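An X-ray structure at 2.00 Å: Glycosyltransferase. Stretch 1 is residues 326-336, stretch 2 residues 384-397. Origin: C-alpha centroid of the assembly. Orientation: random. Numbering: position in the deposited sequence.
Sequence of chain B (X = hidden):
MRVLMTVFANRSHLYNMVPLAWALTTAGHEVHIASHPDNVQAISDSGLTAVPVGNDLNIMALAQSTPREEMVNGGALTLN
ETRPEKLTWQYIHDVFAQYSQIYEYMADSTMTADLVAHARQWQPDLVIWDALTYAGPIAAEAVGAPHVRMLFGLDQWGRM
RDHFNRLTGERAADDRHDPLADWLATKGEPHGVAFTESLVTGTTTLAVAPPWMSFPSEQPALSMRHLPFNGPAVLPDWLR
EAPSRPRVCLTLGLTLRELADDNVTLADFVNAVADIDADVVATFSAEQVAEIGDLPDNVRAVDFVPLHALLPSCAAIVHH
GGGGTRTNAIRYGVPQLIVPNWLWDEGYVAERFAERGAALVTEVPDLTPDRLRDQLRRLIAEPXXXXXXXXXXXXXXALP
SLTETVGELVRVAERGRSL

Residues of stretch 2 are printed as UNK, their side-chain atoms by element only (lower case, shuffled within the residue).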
# COMPACT_ATOMS: atom_id res chain seq x y z
N ARG B 326 10.26 -4.10 -17.76
CA ARG B 326 11.23 -5.18 -17.79
C ARG B 326 11.34 -5.92 -16.44
O ARG B 326 11.62 -7.11 -16.41
CB ARG B 326 12.60 -4.70 -18.26
CG ARG B 326 13.35 -3.90 -17.25
CD ARG B 326 14.52 -3.18 -17.90
NE ARG B 326 15.26 -2.50 -16.83
CZ ARG B 326 15.85 -1.32 -16.96
NH1 ARG B 326 15.80 -0.67 -18.13
NH2 ARG B 326 16.49 -0.78 -15.91
N THR B 327 11.08 -5.24 -15.33
CA THR B 327 11.08 -5.94 -14.05
C THR B 327 9.92 -6.89 -14.00
O THR B 327 10.05 -7.96 -13.43
CB THR B 327 11.10 -5.00 -12.82
OG1 THR B 327 12.20 -4.13 -12.93
CG2 THR B 327 11.30 -5.74 -11.55
N ASN B 328 8.77 -6.54 -14.60
CA ASN B 328 7.66 -7.47 -14.70
C ASN B 328 8.02 -8.70 -15.60
O ASN B 328 7.69 -9.87 -15.25
CB ASN B 328 6.42 -6.76 -15.28
CG ASN B 328 5.62 -6.05 -14.24
OD1 ASN B 328 4.85 -6.66 -13.53
ND2 ASN B 328 5.78 -4.74 -14.15
N ALA B 329 8.76 -8.47 -16.69
CA ALA B 329 9.12 -9.62 -17.56
C ALA B 329 10.14 -10.50 -16.80
O ALA B 329 10.14 -11.74 -16.97
CB ALA B 329 9.76 -9.17 -18.86
N ILE B 330 11.00 -9.86 -16.01
CA ILE B 330 11.94 -10.63 -15.14
C ILE B 330 11.17 -11.49 -14.16
O ILE B 330 11.41 -12.72 -14.07
CB ILE B 330 12.90 -9.74 -14.38
CG1 ILE B 330 13.87 -9.09 -15.35
CG2 ILE B 330 13.73 -10.56 -13.30
CD1 ILE B 330 14.91 -8.39 -14.65
N ARG B 331 10.24 -10.87 -13.42
CA ARG B 331 9.54 -11.55 -12.36
C ARG B 331 8.64 -12.70 -12.87
O ARG B 331 8.51 -13.74 -12.23
CB ARG B 331 8.72 -10.54 -11.53
CG ARG B 331 7.78 -11.14 -10.54
CD ARG B 331 7.01 -10.06 -9.81
NE ARG B 331 6.33 -10.60 -8.65
CZ ARG B 331 5.45 -9.93 -7.90
NH1 ARG B 331 5.10 -8.66 -8.22
NH2 ARG B 331 4.87 -10.55 -6.86
N TYR B 332 8.00 -12.50 -14.03
CA TYR B 332 7.13 -13.51 -14.60
C TYR B 332 7.89 -14.41 -15.64
O TYR B 332 7.29 -15.31 -16.21
CB TYR B 332 5.80 -12.90 -15.14
CG TYR B 332 5.06 -12.25 -13.98
CD1 TYR B 332 4.48 -13.05 -12.95
CD2 TYR B 332 5.07 -10.86 -13.82
CE1 TYR B 332 3.90 -12.45 -11.81
CE2 TYR B 332 4.46 -10.25 -12.72
CZ TYR B 332 3.90 -11.05 -11.72
OH TYR B 332 3.31 -10.46 -10.66
N GLY B 333 9.18 -14.19 -15.86
CA GLY B 333 9.99 -15.13 -16.72
C GLY B 333 9.56 -15.07 -18.20
O GLY B 333 9.37 -16.11 -18.88
N VAL B 334 9.37 -13.86 -18.72
CA VAL B 334 8.70 -13.73 -20.02
C VAL B 334 9.72 -13.18 -21.01
O VAL B 334 10.32 -12.15 -20.75
CB VAL B 334 7.39 -12.82 -19.95
CG1 VAL B 334 6.71 -12.68 -21.32
CG2 VAL B 334 6.34 -13.41 -18.94
N PRO B 335 9.90 -13.84 -22.16
CA PRO B 335 10.79 -13.29 -23.18
C PRO B 335 10.33 -11.92 -23.68
O PRO B 335 9.14 -11.60 -23.66
CB PRO B 335 10.70 -14.29 -24.32
CG PRO B 335 10.24 -15.55 -23.71
CD PRO B 335 9.29 -15.11 -22.61
N GLN B 336 11.30 -11.14 -24.13
CA GLN B 336 11.10 -9.75 -24.46
C GLN B 336 11.47 -9.44 -25.91
O GLN B 336 12.46 -9.96 -26.43
CB GLN B 336 11.97 -8.88 -23.52
CG GLN B 336 11.55 -8.96 -22.12
CD GLN B 336 12.48 -8.17 -21.21
OE1 GLN B 336 12.47 -6.96 -21.22
NE2 GLN B 336 13.33 -8.85 -20.48
N UNK B 384 14.37 -21.59 -26.58
CA UNK B 384 15.54 -21.12 -25.92
C UNK B 384 15.29 -19.76 -25.15
O UNK B 384 15.76 -19.58 -24.02
c UNK B 384 16.65 -20.98 -26.93
o UNK B 384 16.48 -19.81 -27.70
N UNK B 385 14.57 -18.84 -25.79
CA UNK B 385 14.16 -17.56 -25.18
C UNK B 385 13.39 -17.72 -23.89
O UNK B 385 13.73 -17.11 -22.89
c UNK B 385 14.05 -17.05 -28.59
c UNK B 385 14.21 -16.34 -27.39
c UNK B 385 15.89 -15.04 -28.38
c UNK B 385 13.39 -16.70 -26.19
c UNK B 385 15.71 -15.74 -29.57
c UNK B 385 14.80 -16.76 -29.65
c UNK B 385 15.17 -15.35 -27.32
N UNK B 386 12.38 -18.59 -23.90
CA UNK B 386 11.70 -18.91 -22.67
C UNK B 386 12.67 -19.44 -21.60
O UNK B 386 12.58 -19.03 -20.43
c UNK B 386 9.17 -19.00 -20.86
n UNK B 386 7.54 -18.10 -19.14
c UNK B 386 9.74 -20.30 -21.65
c UNK B 386 8.18 -19.36 -19.70
c UNK B 386 10.52 -19.89 -22.91
N UNK B 387 13.57 -20.37 -21.95
CA UNK B 387 14.50 -20.96 -20.95
C UNK B 387 15.39 -19.87 -20.31
O UNK B 387 15.55 -19.78 -19.10
c UNK B 387 15.38 -22.08 -21.59
N UNK B 388 15.97 -19.04 -21.16
CA UNK B 388 16.79 -17.94 -20.71
C UNK B 388 15.99 -16.94 -19.79
O UNK B 388 16.50 -16.48 -18.76
c UNK B 388 17.34 -17.23 -21.91
N UNK B 389 14.73 -16.66 -20.16
CA UNK B 389 13.86 -15.76 -19.37
C UNK B 389 13.59 -16.38 -17.99
O UNK B 389 13.55 -15.70 -16.94
c UNK B 389 12.54 -15.51 -20.11
N UNK B 390 13.36 -17.68 -18.00
CA UNK B 390 13.16 -18.41 -16.75
C UNK B 390 14.40 -18.48 -15.87
O UNK B 390 14.30 -18.40 -14.66
c UNK B 390 10.33 -20.57 -17.08
o UNK B 390 9.75 -20.05 -16.10
c UNK B 390 12.62 -19.78 -17.04
c UNK B 390 11.36 -19.73 -17.77
o UNK B 390 10.12 -21.75 -17.50
N UNK B 391 15.57 -18.56 -16.48
CA UNK B 391 16.81 -18.59 -15.73
C UNK B 391 16.98 -17.24 -15.03
O UNK B 391 17.38 -17.15 -13.84
c UNK B 391 18.02 -18.83 -16.70
o UNK B 391 18.66 -20.86 -14.78
c UNK B 391 19.38 -18.90 -16.00
n UNK B 391 20.06 -19.45 -13.70
c UNK B 391 19.33 -19.82 -14.76
N UNK B 392 16.77 -16.18 -15.80
CA UNK B 392 16.74 -14.82 -15.24
C UNK B 392 15.78 -14.70 -14.03
O UNK B 392 16.14 -14.08 -13.01
c UNK B 392 16.48 -13.75 -16.37
c UNK B 392 17.65 -13.89 -17.36
c UNK B 392 16.38 -12.33 -15.77
c UNK B 392 17.75 -12.92 -18.47
N UNK B 393 14.60 -15.30 -14.16
CA UNK B 393 13.56 -15.25 -13.14
C UNK B 393 14.01 -15.96 -11.86
O UNK B 393 13.84 -15.43 -10.77
o UNK B 393 10.19 -17.75 -13.96
c UNK B 393 11.06 -15.92 -12.67
c UNK B 393 9.94 -16.84 -13.21
c UNK B 393 12.26 -15.85 -13.66
n UNK B 393 8.72 -16.58 -12.84
N UNK B 394 14.64 -17.14 -12.04
CA UNK B 394 15.24 -17.89 -10.93
C UNK B 394 16.27 -17.07 -10.12
O UNK B 394 16.16 -17.03 -8.90
c UNK B 394 17.29 -21.28 -11.23
c UNK B 394 18.21 -22.04 -10.23
n UNK B 394 17.88 -23.52 -10.10
c UNK B 394 16.68 -20.00 -10.53
c UNK B 394 15.77 -19.25 -11.47
N UNK B 395 17.21 -16.39 -10.77
CA UNK B 395 18.19 -15.56 -10.13
C UNK B 395 17.60 -14.30 -9.47
O UNK B 395 18.16 -13.75 -8.50
o UNK B 395 21.31 -14.71 -13.12
o UNK B 395 20.97 -16.66 -13.99
c UNK B 395 19.23 -15.10 -11.16
c UNK B 395 20.81 -15.84 -13.06
c UNK B 395 20.02 -16.26 -11.84
N UNK B 396 16.50 -13.80 -10.05
CA UNK B 396 15.78 -12.69 -9.43
C UNK B 396 15.05 -13.19 -8.16
O UNK B 396 15.07 -12.51 -7.12
c UNK B 396 11.37 -11.20 -9.04
c UNK B 396 14.79 -12.12 -10.47
c UNK B 396 13.62 -11.32 -9.89
c UNK B 396 13.70 -9.94 -9.74
c UNK B 396 11.45 -9.85 -8.88
o UNK B 396 10.35 -9.16 -8.41
c UNK B 396 12.60 -9.18 -9.21
c UNK B 396 12.46 -11.93 -9.55
N UNK B 397 14.38 -14.32 -8.25
CA UNK B 397 13.65 -14.85 -7.05
C UNK B 397 14.54 -15.01 -5.82
O UNK B 397 14.06 -14.97 -4.69
o UNK B 397 11.32 -17.11 -8.88
c UNK B 397 11.69 -16.09 -8.21
o UNK B 397 11.07 -14.98 -8.29
c UNK B 397 12.97 -16.21 -7.32
O HOH W 1 12.93 -12.98 -17.36
O HOH W 2 8.97 -14.45 -9.63

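Position 384 opens the second helix with one side-chain carbon followed by one oxygen, out of reach of stretch 1: Ser384. At 385 one carbon leads to a ring of six carbons with no heteroatom. Its CB lies 4.1 Å from Pro335 CB while the ring leads away, and the residue is Phe385. Position 386 carries four carbons in a row ending in nitrogen, and that terminal atom comes close to the carbonyl of Gly333. This is Lys386, whose NZ donates a hydrogen bond of 2.7 Å to Gly333 O.

Positions 387 and 388 each have a single side-chain carbon and touch nothing on stretch 1; they are Ala387 and Ala388. The single carbon at 389 instead points toward the partner, its CB 3.5 Å from Gly333 O and 4.1 Å from Pro335 CD; with one side-chain carbon, the residue is Ala389. At 390 three carbons end in two oxygens, and the CA is 4.6 Å from Gly333 CA: Glu390. Position 391 has three carbons, the third bearing one oxygen and one nitrogen, and makes no contact across; it is Gln391.

At 392 four carbons fork at the first, one arm two carbons long, and a branch carbon packs on Ile330. This is Ile392, whose CG2 lies 4.0 Å from Ile330 CG2. Position 393 again has three carbons with a terminal oxygen and nitrogen, and the nitrogen reaches the carbonyl of Arg331. In Gln393, NE2 donates to Arg331 O at 2.9 Å. Position 394, four carbons in a row ending in nitrogen, points away and is Lys394. Position 395, three carbons with two terminal oxygens, is Glu395; its OE2 accepts a 2.9 Å hydrogen bond from Gln391 NE2 along the same helix.

At 396 one carbon precedes a six-carbon ring bearing an oxygen; its CB lies 3.4 Å from Ile330 CG2, and the ring passes Arg331 CB. This is Tyr396, with CE2 3.7 Å from Arg331 CB. Position 397, two carbons with two oxygens on the second, is Asp397; a water donates to its OD1 and to Arg331 O.

The helix axes cross at 93° and approach to 7.8 Å; the contact continues beyond the first helix through Gly333 to Pro335. Ile330 packs against Ile392 and Tyr396, while Pro335 rests on the turn containing Phe385 and Ala389. Beside these apolar contacts, Gln393 NE2 donates to Arg331 O and Lys386 NZ to Gly333 O. Gly333, with positive phi in a Schellman motif, allows the close approach: an ideal CB there would lie 2.6 Å from Gln393 OE1, a clash.

Stretch 2 (384-397) SFKAAAEQIQKEYD
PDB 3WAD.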